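Local atomic coordinates of transferrin binding protein B (Actinobacillus suis, PDB entry 3PQU), a protein that probably binds host transferrin at the bacterial surface, as a lipoprotein of the outer membrane that takes part in iron acquisition. Residues L94-T99 with V126-Y131; I88-L94 with D150-Y154; I48-R53 with K198-T203; T41-K47 with Q76-W81. All coordinates share one frame; numbering follows the deposited sequence.

Contact 1 (L94-T99 with V126-Y131); sequences LNDKTT and VFDESY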
loop_
_atom_site.group_PDB
_atom_site.type_symbol
_atom_site.label_atom_id
_atom_site.label_comp_id
_atom_site.label_asym_id
_atom_site.label_seq_id
_atom_site.Cartn_x
_atom_site.Cartn_y
_atom_site.Cartn_z
ATOM N N LEU A 94 24.604 -4.996 2.788
ATOM C CA LEU A 94 25.216 -6.036 3.621
ATOM C C LEU A 94 26.354 -6.753 2.871
ATOM O O LEU A 94 27.421 -7.008 3.437
ATOM C CB LEU A 94 24.162 -7.052 4.077
ATOM C CG LEU A 94 23.094 -6.570 5.079
ATOM C CD1 LEU A 94 22.110 -7.684 5.375
ATOM C CD2 LEU A 94 23.731 -6.087 6.388
ATOM N N ASN A 95 26.124 -7.064 1.601
ATOM C CA ASN A 95 27.173 -7.638 0.739
ATOM C C ASN A 95 28.407 -6.759 0.566
ATOM O O ASN A 95 29.529 -7.269 0.586
ATOM C CB ASN A 95 26.617 -8.066 -0.622
ATOM C CG ASN A 95 26.017 -9.466 -0.579
ATOM O OD1 ASN A 95 26.732 -10.448 -0.373
ATOM N ND2 ASN A 95 24.703 -9.562 -0.747
ATOM N N ASP A 96 28.214 -5.449 0.426
ATOM C CA ASP A 96 29.349 -4.545 0.259
ATOM C C ASP A 96 30.245 -4.478 1.495
ATOM O O ASP A 96 31.432 -4.324 1.353
ATOM C CB ASP A 96 28.901 -3.127 -0.128
ATOM C CG ASP A 96 28.267 -3.063 -1.520
ATOM O OD1 ASP A 96 28.348 -4.065 -2.269
ATOM O OD2 ASP A 96 27.673 -2.012 -1.847
ATOM N N LYS A 97 29.690 -4.585 2.701
ATOM C CA LYS A 97 30.500 -4.414 3.912
ATOM C C LYS A 97 30.913 -5.722 4.628
ATOM O O LYS A 97 31.609 -5.696 5.651
ATOM C CB LYS A 97 29.780 -3.504 4.926
ATOM C CG LYS A 97 28.552 -4.135 5.594
ATOM C CD LYS A 97 27.836 -3.097 6.498
ATOM C CE LYS A 97 26.596 -3.677 7.174
ATOM N NZ LYS A 97 26.871 -4.865 8.060
ATOM N N THR A 98 30.469 -6.862 4.117
ATOM C CA THR A 98 30.649 -8.111 4.846
ATOM C C THR A 98 32.104 -8.581 4.845
ATOM O O THR A 98 32.829 -8.443 3.860
ATOM C CB THR A 98 29.756 -9.250 4.287
ATOM O OG1 THR A 98 29.907 -10.421 5.101
ATOM C CG2 THR A 98 30.165 -9.611 2.844
ATOM N N THR A 99 32.545 -9.141 5.960
ATOM C CA THR A 99 33.846 -9.799 5.953
ATOM C C THR A 99 33.620 -11.281 6.257
ATOM O O THR A 99 34.573 -12.053 6.349
ATOM C CB THR A 99 34.774 -9.236 7.010
ATOM O OG1 THR A 99 34.157 -9.428 8.286
ATOM C CG2 THR A 99 35.054 -7.747 6.776
ATOM N N VAL A 126 16.781 -10.277 6.513
ATOM C CA VAL A 126 17.952 -10.251 5.658
ATOM C C VAL A 126 19.100 -9.904 6.591
ATOM O O VAL A 126 18.994 -8.978 7.396
ATOM C CB VAL A 126 17.771 -9.227 4.529
ATOM C CG1 VAL A 126 17.167 -7.924 5.074
ATOM C CG2 VAL A 126 19.071 -8.993 3.788
ATOM N N PHE A 127 20.176 -10.673 6.535
ATOM C CA PHE A 127 21.208 -10.489 7.550
ATOM C C PHE A 127 22.573 -11.058 7.196
ATOM O O PHE A 127 22.704 -11.920 6.315
ATOM C CB PHE A 127 20.718 -11.092 8.877
ATOM C CG PHE A 127 20.786 -12.607 8.919
ATOM C CD1 PHE A 127 21.879 -13.250 9.486
ATOM C CD2 PHE A 127 19.760 -13.381 8.374
ATOM C CE1 PHE A 127 21.957 -14.658 9.503
ATOM C CE2 PHE A 127 19.817 -14.771 8.397
ATOM C CZ PHE A 127 20.917 -15.416 8.963
ATOM N N ASP A 128 23.583 -10.542 7.892
ATOM C CA ASP A 128 24.945 -11.058 7.854
ATOM C C ASP A 128 25.101 -11.877 9.135
ATOM O O ASP A 128 24.849 -11.383 10.231
ATOM C CB ASP A 128 25.946 -9.885 7.805
ATOM C CG ASP A 128 27.402 -10.337 7.693
ATOM O OD1 ASP A 128 27.758 -11.396 8.227
ATOM O OD2 ASP A 128 28.217 -9.614 7.097
ATOM N N GLU A 129 25.475 -13.140 9.010
ATOM C CA GLU A 129 25.562 -14.006 10.189
ATOM C C GLU A 129 26.552 -13.484 11.237
ATOM O O GLU A 129 26.364 -13.697 12.430
ATOM C CB GLU A 129 26.004 -15.410 9.779
ATOM C CG GLU A 129 26.207 -16.361 10.926
ATOM C CD GLU A 129 26.589 -17.757 10.447
ATOM O OE1 GLU A 129 25.910 -18.286 9.541
ATOM O OE2 GLU A 129 27.568 -18.331 10.974
ATOM N N SER A 130 27.629 -12.841 10.799
ATOM C CA SER A 130 28.643 -12.416 11.755
ATOM C C SER A 130 29.396 -11.198 11.282
ATOM O O SER A 130 30.308 -11.304 10.450
ATOM C CB SER A 130 29.633 -13.557 12.058
ATOM O OG SER A 130 30.500 -13.200 13.130
ATOM N N TYR A 131 29.045 -10.055 11.863
ATOM C CA TYR A 131 29.582 -8.755 11.455
ATOM C C TYR A 131 29.984 -7.921 12.674
ATOM O O TYR A 131 29.220 -7.742 13.615
ATOM C CB TYR A 131 28.553 -7.977 10.600
ATOM C CG TYR A 131 29.020 -6.564 10.273
ATOM C CD1 TYR A 131 29.989 -6.339 9.285
ATOM C CD2 TYR A 131 28.528 -5.465 10.968
ATOM C CE1 TYR A 131 30.444 -5.050 9.001
ATOM C CE2 TYR A 131 28.973 -4.164 10.683
ATOM C CZ TYR A 131 29.925 -3.971 9.703
ATOM O OH TYR A 131 30.361 -2.703 9.421
HETATM O O HOH W 1 27.479 -7.191 6.325
HETATM O O HOH W 2 30.576 -9.716 8.200
#
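Lys97 and Tyr131 meet as a cation-pi pair: NZ of Lys97 stands 3.3 Å from the centroid of the Tyr131 ring, 7° off the ring normal, and the lysine chain crosses the tyrosine side chain at about a right angle. The lysine runs extended from CB to CE and turns at its last torsion (chi4 60°), which brings the ammonium over the middle of the ring while CD passes near CZ and OH. The same nitrogen forms a salt bridge with Asp150 of the adjoining strand. Beside this pair, OG1 of Thr98 donates to OD2 of Asp128 at 2.7 Å, reaching the oxygen from above the carboxylate plane. Two waters crowd onto the same OD2. One, 2.6 Å from Asp128 OD2, also donates to Leu94 O and accepts from Lys97 NZ; the other ties Asp128 OD2 to Thr99 N and Ser130 O. One turn earlier in the helix, Leu94 CD1 packs at 3.7 Å on Phe127 CA. Behind the first shell, OD1 of Asp128 accepts from Ser130 N at 3.0 Å, an Asx turn at the end of strand 121-128, and also bonds Ser100 OG. With OD2 gripped by three donors and OD1 held by the turn, the buried carboxylate is fixed in rotation, and these bonds together with nearby Lys97 would probably favour its charged form.

Contact 2 (I88-L94 with D150-Y154); sequences IPHLKEL and DGYIY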
loop_
_atom_site.group_PDB
_atom_site.type_symbol
_atom_site.label_atom_id
_atom_site.label_comp_id
_atom_site.label_asym_id
_atom_site.label_seq_id
_atom_site.Cartn_x
_atom_site.Cartn_y
_atom_site.Cartn_z
ATOM N N ILE A 88 15.883 -7.125 -2.518
ATOM C CA ILE A 88 15.727 -7.344 -1.089
ATOM C C ILE A 88 16.321 -6.168 -0.304
ATOM O O ILE A 88 17.450 -5.740 -0.560
ATOM C CB ILE A 88 16.391 -8.683 -0.673
ATOM C CG1 ILE A 88 15.817 -9.843 -1.492
ATOM C CG2 ILE A 88 16.210 -8.950 0.815
ATOM C CD1 ILE A 88 14.317 -10.128 -1.240
ATOM N N PRO A 89 15.559 -5.611 0.646
ATOM C CA PRO A 89 16.088 -4.418 1.331
ATOM C C PRO A 89 17.447 -4.667 1.982
ATOM O O PRO A 89 17.611 -5.697 2.628
ATOM C CB PRO A 89 15.029 -4.129 2.416
ATOM C CG PRO A 89 13.755 -4.705 1.867
ATOM C CD PRO A 89 14.167 -5.919 1.031
ATOM N N HIS A 90 18.392 -3.738 1.816
ATOM C CA HIS A 90 19.714 -3.825 2.440
ATOM C C HIS A 90 20.638 -4.975 1.954
ATOM O O HIS A 90 21.792 -5.053 2.376
ATOM C CB HIS A 90 19.580 -3.828 3.973
ATOM C CG HIS A 90 18.987 -2.566 4.525
ATOM N ND1 HIS A 90 19.724 -1.419 4.714
ATOM C CD2 HIS A 90 17.718 -2.259 4.892
ATOM C CE1 HIS A 90 18.942 -0.464 5.188
ATOM N NE2 HIS A 90 17.721 -0.951 5.310
ATOM N N LEU A 91 20.162 -5.854 1.073
ATOM C CA LEU A 91 20.982 -7.000 0.654
ATOM C C LEU A 91 22.326 -6.558 0.039
ATOM O O LEU A 91 23.386 -7.099 0.362
ATOM C CB LEU A 91 20.220 -7.926 -0.304
ATOM C CG LEU A 91 20.989 -9.203 -0.694
ATOM C CD1 LEU A 91 21.220 -10.108 0.529
ATOM C CD2 LEU A 91 20.323 -9.998 -1.824
ATOM N N LYS A 92 22.269 -5.564 -0.834
ATOM C CA LYS A 92 23.458 -5.010 -1.471
ATOM C C LYS A 92 24.373 -4.354 -0.441
ATOM O O LYS A 92 25.587 -4.569 -0.452
ATOM C CB LYS A 92 23.070 -3.988 -2.544
ATOM C CG LYS A 92 24.246 -3.176 -3.088
ATOM C CD LYS A 92 24.936 -3.878 -4.249
ATOM C CE LYS A 92 26.216 -3.147 -4.665
ATOM N NZ LYS A 92 26.042 -1.662 -4.704
ATOM N N GLU A 93 23.792 -3.553 0.448
ATOM C CA GLU A 93 24.549 -2.911 1.516
ATOM C C GLU A 93 25.296 -3.943 2.358
ATOM O O GLU A 93 26.462 -3.754 2.660
ATOM C CB GLU A 93 23.629 -2.123 2.451
ATOM C CG GLU A 93 23.441 -0.656 2.147
ATOM C CD GLU A 93 22.509 0.016 3.162
ATOM O OE1 GLU A 93 22.440 -0.449 4.326
ATOM O OE2 GLU A 93 21.841 1.005 2.796
ATOM N N LEU A 94 24.604 -4.996 2.788
ATOM C CA LEU A 94 25.216 -6.036 3.621
ATOM C C LEU A 94 26.354 -6.753 2.871
ATOM O O LEU A 94 27.421 -7.008 3.437
ATOM C CB LEU A 94 24.162 -7.052 4.077
ATOM C CG LEU A 94 23.094 -6.570 5.079
ATOM C CD1 LEU A 94 22.110 -7.684 5.375
ATOM C CD2 LEU A 94 23.731 -6.087 6.388
ATOM N N ASP A 150 23.837 -9.223 12.061
ATOM C CA ASP A 150 23.526 -7.839 11.724
ATOM C C ASP A 150 22.561 -7.850 10.569
ATOM O O ASP A 150 22.870 -8.418 9.522
ATOM C CB ASP A 150 24.784 -7.071 11.288
ATOM C CG ASP A 150 24.521 -5.583 11.132
ATOM O OD1 ASP A 150 25.005 -4.960 10.163
ATOM O OD2 ASP A 150 23.808 -5.038 11.988
ATOM N N GLY A 151 21.391 -7.233 10.738
ATOM C CA GLY A 151 20.419 -7.251 9.660
ATOM C C GLY A 151 19.096 -6.645 10.052
ATOM O O GLY A 151 19.052 -5.840 10.984
ATOM N N TYR A 152 18.026 -7.064 9.370
ATOM C CA TYR A 152 16.724 -6.417 9.478
ATOM C C TYR A 152 15.581 -7.418 9.464
ATOM O O TYR A 152 15.673 -8.485 8.849
ATOM C CB TYR A 152 16.545 -5.460 8.302
ATOM C CG TYR A 152 17.623 -4.419 8.194
ATOM C CD1 TYR A 152 17.424 -3.124 8.663
ATOM C CD2 TYR A 152 18.859 -4.736 7.644
ATOM C CE1 TYR A 152 18.435 -2.155 8.568
ATOM C CE2 TYR A 152 19.871 -3.787 7.548
ATOM C CZ TYR A 152 19.654 -2.504 8.012
ATOM O OH TYR A 152 20.669 -1.583 7.912
ATOM N N ILE A 153 14.502 -7.066 10.143
ATOM C CA ILE A 153 13.233 -7.784 10.003
ATOM C C ILE A 153 12.357 -6.861 9.161
ATOM O O ILE A 153 12.368 -5.653 9.370
ATOM C CB ILE A 153 12.584 -8.003 11.360
ATOM C CG1 ILE A 153 13.562 -8.740 12.317
ATOM C CG2 ILE A 153 11.251 -8.742 11.209
ATOM C CD1 ILE A 153 14.095 -10.104 11.804
ATOM N N TYR A 154 11.607 -7.393 8.205
ATOM C CA TYR A 154 10.832 -6.501 7.351
ATOM C C TYR A 154 9.659 -7.203 6.684
ATOM O O TYR A 154 9.580 -8.432 6.666
ATOM C CB TYR A 154 11.734 -5.902 6.260
ATOM C CG TYR A 154 11.955 -6.871 5.098
ATOM C CD1 TYR A 154 11.247 -6.733 3.893
ATOM C CD2 TYR A 154 12.814 -7.947 5.223
ATOM C CE1 TYR A 154 11.435 -7.631 2.838
ATOM C CE2 TYR A 154 13.008 -8.855 4.173
ATOM C CZ TYR A 154 12.306 -8.689 2.994
ATOM O OH TYR A 154 12.492 -9.575 1.963
HETATM O O HOH W 3 23.537 -2.061 6.468
#
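His90 turns its CG away from its own carbonyl carbon (chi1 -63°), and Tyr152 does likewise (chi1 -57°), which brings the two rings together, and the second torsions turn them face to face. Their planes lie 8° apart and their centroids 3.7 Å apart, with Tyr152 CZ over the centre of the imidazole and His90 CD2 over the centre of the phenol. In the plane of the imidazole, ND1 of His90 donates to Glu93 OE1 at 2.9 Å, meeting the carboxylate oxygen from above its plane. A water donating to Glu93 OE1 is hydrogen-bonded to Tyr152 OH at 3.2 Å. At the far edge of the imidazole, His90 NE2 is hydrogen-bonded to Glu45 OE1 of the neighbouring strand 43-47. Farther along strand 150-157, Pro89 sets CD over one face of the Tyr154 ring in a CH-pi contact, 4.1 Å from the centroid, and Ile88 CD1 lies 3.7 Å from Tyr154 OH. Ile88 to Leu91 form a type II turn that delivers His90 to the N-cap position of helix 91-97. Held at both ring nitrogens by glutamates, the imidazole has its rotation set for stacking, and the two carboxylates would probably raise its affinity for a second proton.

Contact 3 (I48-R53 with K198-T203); sequences IPRRNR and KNVAAT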
loop_
_atom_site.group_PDB
_atom_site.type_symbol
_atom_site.label_atom_id
_atom_site.label_comp_id
_atom_site.label_asym_id
_atom_site.label_seq_id
_atom_site.Cartn_x
_atom_site.Cartn_y
_atom_site.Cartn_z
ATOM N N ILE A 48 17.893 -5.330 13.572
ATOM C CA ILE A 48 18.013 -6.306 14.668
ATOM C C ILE A 48 18.894 -5.706 15.771
ATOM O O ILE A 48 20.041 -5.344 15.502
ATOM C CB ILE A 48 18.624 -7.665 14.142
ATOM C CG1 ILE A 48 17.679 -8.327 13.111
ATOM C CG2 ILE A 48 18.899 -8.646 15.296
ATOM C CD1 ILE A 48 18.287 -9.591 12.379
ATOM N N PRO A 49 18.364 -5.566 17.007
ATOM C CA PRO A 49 19.163 -4.933 18.078
ATOM C C PRO A 49 20.377 -5.758 18.499
ATOM O O PRO A 49 20.317 -7.000 18.515
ATOM C CB PRO A 49 18.165 -4.820 19.249
ATOM C CG PRO A 49 16.817 -4.732 18.584
ATOM C CD PRO A 49 16.941 -5.691 17.393
ATOM N N ARG A 50 21.466 -5.053 18.823
ATOM C CA ARG A 50 22.774 -5.633 19.167
ATOM C C ARG A 50 23.284 -4.833 20.349
ATOM O O ARG A 50 23.282 -3.613 20.300
ATOM C CB ARG A 50 23.755 -5.447 17.992
ATOM C CG ARG A 50 23.601 -6.442 16.828
ATOM C CD ARG A 50 23.872 -5.801 15.470
ATOM N NE ARG A 50 25.241 -5.306 15.275
ATOM C CZ ARG A 50 26.269 -6.064 14.902
ATOM N NH1 ARG A 50 26.115 -7.372 14.702
ATOM N NH2 ARG A 50 27.464 -5.522 14.748
ATOM N N ARG A 51 23.731 -5.499 21.407
ATOM C CA ARG A 51 24.204 -4.763 22.591
ATOM C C ARG A 51 25.560 -4.111 22.338
ATOM O O ARG A 51 26.418 -4.704 21.701
ATOM C CB ARG A 51 24.299 -5.674 23.813
ATOM C CG ARG A 51 24.533 -4.910 25.123
ATOM C CD ARG A 51 24.386 -5.835 26.309
ATOM N NE ARG A 51 25.371 -6.920 26.298
ATOM C CZ ARG A 51 26.563 -6.836 26.883
ATOM N NH1 ARG A 51 26.914 -5.715 27.494
ATOM N NH2 ARG A 51 27.408 -7.856 26.840
ATOM N N ASN A 52 25.742 -2.881 22.805
ATOM C CA ASN A 52 27.054 -2.256 22.761
ATOM C C ASN A 52 27.854 -2.824 23.915
ATOM O O ASN A 52 27.542 -2.565 25.086
ATOM C CB ASN A 52 26.961 -0.730 22.910
ATOM C CG ASN A 52 28.319 -0.051 22.769
ATOM O OD1 ASN A 52 29.338 -0.727 22.569
ATOM N ND2 ASN A 52 28.346 1.285 22.875
ATOM N N ARG A 53 28.897 -3.572 23.587
ATOM C CA ARG A 53 29.754 -4.189 24.598
ATOM C C ARG A 53 30.978 -3.358 25.027
ATOM O O ARG A 53 31.779 -3.804 25.861
ATOM C CB ARG A 53 30.154 -5.587 24.108
ATOM C CG ARG A 53 28.894 -6.453 23.846
ATOM C CD ARG A 53 29.160 -7.622 22.912
ATOM N NE ARG A 53 30.257 -8.437 23.413
ATOM C CZ ARG A 53 30.759 -9.489 22.781
ATOM N NH1 ARG A 53 30.254 -9.875 21.614
ATOM N NH2 ARG A 53 31.771 -10.154 23.323
ATOM N N LYS A 198 20.705 -11.466 24.989
ATOM C CA LYS A 198 21.711 -10.888 25.879
ATOM C C LYS A 198 22.707 -10.000 25.134
ATOM O O LYS A 198 23.024 -8.898 25.577
ATOM C CB LYS A 198 22.463 -11.987 26.643
ATOM C CG LYS A 198 21.617 -12.755 27.661
ATOM C CD LYS A 198 22.511 -13.737 28.412
ATOM C CE LYS A 198 21.789 -14.496 29.495
ATOM N NZ LYS A 198 21.462 -13.663 30.687
ATOM N N ASN A 199 23.228 -10.488 24.016
ATOM C CA ASN A 199 24.184 -9.697 23.233
ATOM C C ASN A 199 23.577 -9.324 21.882
ATOM O O ASN A 199 23.933 -8.306 21.284
ATOM C CB ASN A 199 25.482 -10.469 23.024
ATOM C CG ASN A 199 26.379 -10.469 24.265
ATOM O OD1 ASN A 199 26.084 -9.819 25.267
ATOM N ND2 ASN A 199 27.491 -11.185 24.184
ATOM N N VAL A 200 22.681 -10.184 21.411
ATOM C CA VAL A 200 22.006 -10.019 20.125
ATOM C C VAL A 200 20.562 -10.409 20.374
ATOM O O VAL A 200 20.296 -11.258 21.219
ATOM C CB VAL A 200 22.666 -10.904 19.028
ATOM C CG1 VAL A 200 21.891 -10.840 17.700
ATOM C CG2 VAL A 200 24.131 -10.484 18.814
ATOM N N ALA A 201 19.629 -9.756 19.679
ATOM C CA ALA A 201 18.215 -9.972 19.933
ATOM C C ALA A 201 17.864 -11.433 19.652
ATOM O O ALA A 201 18.484 -12.072 18.796
ATOM C CB ALA A 201 17.364 -9.038 19.053
ATOM N N ALA A 202 16.874 -11.958 20.365
ATOM C CA ALA A 202 16.302 -13.242 19.978
ATOM C C ALA A 202 15.425 -12.955 18.750
ATOM O O ALA A 202 14.593 -12.044 18.778
ATOM C CB ALA A 202 15.472 -13.815 21.109
ATOM N N THR A 203 15.610 -13.728 17.682
ATOM C CA THR A 203 14.906 -13.488 16.424
ATOM C C THR A 203 14.390 -14.818 15.854
ATOM O O THR A 203 14.784 -15.909 16.311
ATOM C CB THR A 203 15.862 -12.914 15.344
ATOM O OG1 THR A 203 16.843 -13.904 15.026
ATOM C CG2 THR A 203 16.563 -11.615 15.799
HETATM O O HOH W 4 26.725 -7.177 20.268
#
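Around the guanidinium of Arg51, Asn199 OD1 lies at the edge, in the plane, and CG of Arg53 rests over one face. The guanidinium of Arg53 in turn has Asn199 ND2 over one face, with the amide plane turned 16° from it, so the amide meets Arg51 at its edge and Arg53 over a face. Asn199 OD1 takes two bonds from Arg51, from NH2 at 2.8 Å and from NE at 3.2 Å, both arriving from the same face of the amide. NE makes a further weak bond to Lys198 O. An extended start and a bend at chi3 (62°) swing the Arg51 head group back alongside the opposite backbone, and its NH1 is held by Asp67 O. The main chains join beside this cluster: Arg51 N donates to Asn199 O at 2.8 Å, nearly straight at 174°, and Ala201 N donates to Pro49 O at 3.1 Å. A water donates to both Arg51 O and Asn199 O. Farther along, the apolar end closes over Ile48 CG2, which meets Thr203 CG2 at 3.8 Å, while Pro49 CD lies against Ala201 CB. Thr179 of strand 170-183 adjoins Pro49, Ala201 and Thr203. The arrangement is a single beta bridge, Arg50 with Val200, between two irregular loops, and it joins the N-lobe handle domain to a long loop of the N-lobe beta barrel.

Contact 4 (T41-K47 with Q76-W81); sequences TLGVEAK and QIMAIW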
loop_
_atom_site.group_PDB
_atom_site.type_symbol
_atom_site.label_atom_id
_atom_site.label_comp_id
_atom_site.label_asym_id
_atom_site.label_seq_id
_atom_site.Cartn_x
_atom_site.Cartn_y
_atom_site.Cartn_z
ATOM N N THR A 41 1.738 1.777 4.729
ATOM C CA THR A 41 2.892 1.951 3.844
ATOM C C THR A 41 3.061 0.705 2.985
ATOM O O THR A 41 2.489 -0.345 3.291
ATOM C CB THR A 41 4.210 2.173 4.631
ATOM O OG1 THR A 41 4.389 1.094 5.547
ATOM C CG2 THR A 41 4.171 3.498 5.404
ATOM N N LEU A 42 3.865 0.800 1.927
ATOM C CA LEU A 42 4.115 -0.378 1.106
ATOM C C LEU A 42 4.841 -1.453 1.891
ATOM O O LEU A 42 4.566 -2.647 1.732
ATOM C CB LEU A 42 4.926 -0.018 -0.131
ATOM C CG LEU A 42 4.140 0.796 -1.153
ATOM C CD1 LEU A 42 5.086 1.288 -2.247
ATOM C CD2 LEU A 42 3.002 -0.027 -1.731
ATOM N N GLY A 43 5.789 -1.025 2.724
ATOM C CA GLY A 43 6.447 -1.940 3.645
ATOM C C GLY A 43 6.963 -1.292 4.916
ATOM O O GLY A 43 6.888 -0.066 5.077
ATOM N N VAL A 44 7.523 -2.115 5.802
ATOM C CA VAL A 44 8.125 -1.653 7.068
ATOM C C VAL A 44 9.372 -2.516 7.395
ATOM O O VAL A 44 9.366 -3.715 7.131
ATOM C CB VAL A 44 7.119 -1.800 8.237
ATOM C CG1 VAL A 44 7.745 -1.314 9.534
ATOM C CG2 VAL A 44 5.761 -1.067 7.941
ATOM N N GLU A 45 10.422 -1.919 7.962
ATOM C CA GLU A 45 11.599 -2.684 8.394
ATOM C C GLU A 45 12.106 -2.191 9.755
ATOM O O GLU A 45 11.874 -1.040 10.132
ATOM C CB GLU A 45 12.743 -2.573 7.365
ATOM C CG GLU A 45 13.414 -1.178 7.370
ATOM C CD GLU A 45 14.532 -1.008 6.330
ATOM O OE1 GLU A 45 15.334 -0.056 6.479
ATOM O OE2 GLU A 45 14.608 -1.795 5.354
ATOM N N ALA A 46 12.804 -3.061 10.487
ATOM C CA ALA A 46 13.516 -2.651 11.699
ATOM C C ALA A 46 14.832 -3.407 11.819
ATOM O O ALA A 46 14.913 -4.594 11.542
ATOM C CB ALA A 46 12.677 -2.886 12.948
ATOM N N LYS A 47 15.849 -2.695 12.260
ATOM C CA LYS A 47 17.164 -3.269 12.504
ATOM C C LYS A 47 17.135 -4.248 13.680
ATOM O O LYS A 47 16.447 -4.020 14.669
ATOM C CB LYS A 47 18.150 -2.133 12.792
ATOM C CG LYS A 47 19.601 -2.557 12.977
ATOM C CD LYS A 47 20.503 -1.338 12.816
ATOM C CE LYS A 47 21.968 -1.710 12.677
ATOM N NZ LYS A 47 22.760 -0.520 12.249
ATOM N N GLN A 76 12.653 3.397 15.455
ATOM C CA GLN A 76 13.491 2.450 14.711
ATOM C C GLN A 76 12.684 1.623 13.708
ATOM O O GLN A 76 13.230 0.864 12.920
ATOM C CB GLN A 76 14.251 1.534 15.677
ATOM C CG GLN A 76 15.305 2.258 16.485
ATOM C CD GLN A 76 15.566 1.597 17.822
ATOM O OE1 GLN A 76 15.114 2.076 18.865
ATOM N NE2 GLN A 76 16.292 0.493 17.802
ATOM N N ILE A 77 11.373 1.785 13.732
ATOM C CA ILE A 77 10.502 1.054 12.830
ATOM C C ILE A 77 10.235 1.954 11.622
ATOM O O ILE A 77 9.534 2.957 11.719
ATOM C CB ILE A 77 9.208 0.670 13.568
ATOM C CG1 ILE A 77 9.575 -0.209 14.771
ATOM C CG2 ILE A 77 8.238 -0.037 12.646
ATOM C CD1 ILE A 77 8.402 -0.553 15.630
ATOM N N MET A 78 10.795 1.585 10.482
ATOM C CA MET A 78 10.877 2.501 9.353
ATOM C C MET A 78 10.028 2.061 8.182
ATOM O O MET A 78 10.062 0.904 7.788
ATOM C CB MET A 78 12.333 2.582 8.879
ATOM C CG MET A 78 13.349 2.479 9.996
ATOM S SD MET A 78 14.561 3.800 9.860
ATOM C CE MET A 78 13.482 5.171 10.254
ATOM N N ALA A 79 9.303 3.005 7.604
ATOM C CA ALA A 79 8.570 2.769 6.374
ATOM C C ALA A 79 9.549 2.548 5.224
ATOM O O ALA A 79 10.564 3.229 5.130
ATOM C CB ALA A 79 7.685 3.972 6.076
ATOM N N ILE A 80 9.250 1.592 4.350
ATOM C CA ILE A 80 10.033 1.398 3.141
ATOM C C ILE A 80 9.099 1.354 1.949
ATOM O O ILE A 80 7.898 1.136 2.103
ATOM C CB ILE A 80 10.907 0.143 3.212
ATOM C CG1 ILE A 80 10.074 -1.097 3.525
ATOM C CG2 ILE A 80 12.012 0.321 4.273
ATOM C CD1 ILE A 80 10.927 -2.373 3.561
ATOM N N TRP A 81 9.633 1.574 0.760
ATOM C CA TRP A 81 8.764 1.865 -0.376
ATOM C C TRP A 81 9.326 1.452 -1.721
ATOM O O TRP A 81 8.829 1.902 -2.761
ATOM C CB TRP A 81 8.379 3.354 -0.399
ATOM C CG TRP A 81 9.540 4.280 -0.582
ATOM C CD1 TRP A 81 10.206 4.540 -1.748
ATOM C CD2 TRP A 81 10.173 5.077 0.428
ATOM N NE1 TRP A 81 11.216 5.445 -1.522
ATOM C CE2 TRP A 81 11.216 5.793 -0.196
ATOM C CE3 TRP A 81 9.957 5.257 1.798
ATOM C CZ2 TRP A 81 12.042 6.672 0.504
ATOM C CZ3 TRP A 81 10.784 6.130 2.492
ATOM C CH2 TRP A 81 11.810 6.828 1.842
HETATM O O HOH W 5 15.700 -1.461 15.535
HETATM O O HOH W 6 15.742 0.203 12.548
#
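Strand 78-80 pairs with strand 43-47 as an antiparallel edge of the five-stranded handle sheet, and Val44 and Ile77 pack tightly. Their methyls Val44 CG1 and Ile77 CG2 approach to 3.4 Å, closer than usual, on the side where Phe319 of the neighbouring barrel touches both residues. Two hydrogen-bonded pairs, Gly43 with Ile80 and Glu45 with Met78, flank the non-hydrogen-bonded pair Val44 with Ala79. Met78 N donates to Glu45 O at 2.9 Å and 177°. Across the other face, Ile80 sets CG1 against the backbone at Gly43 and CG2 at 3.5 Å from Glu45 CD. The glutamate is placed there by chi1 (72°), and its OE1 goes on to His90. The solvent side is looser: Met78, Ala79 and Trp81 are exposed, and at the Lys47 end direct pairing gives way to water. One water accepts from Lys47 N and donates to Gln76 O. A second bridges Lys47 O and, weakly, Gln76 NE2, an amide held mainly by Glu71 O at NE2 and Ser73 OG at OE1. At the opposite end, Gly43 O is shared: Ile80 N reaches it at 3.0 Å from one carbonyl face and Thr41 OG1 at 2.8 Å from the other.

In the fold
From the N terminus, strand 43-47 runs straight into segment 48-53, where contacts 4 and 3 adjoin in sequence. Contact 4 closes first, at 76-81, forming the sheet edge. The turn leading into helix 91-97 then opens contact 2, and the end of the helix opens contact 1. Contact 1 closes at strand 121-128 and contact 2 at its neighbour 150-157, so the shorter loop sits within the longer, and Leu94 serves both. Contact 3, closing last at 198-203, encloses both and crosses contact 4. Contacts 1 and 2 thus fasten the helix to the handle sheet, contact 4 adds an edge strand to that sheet, and contact 3 ties the handle to the barrel.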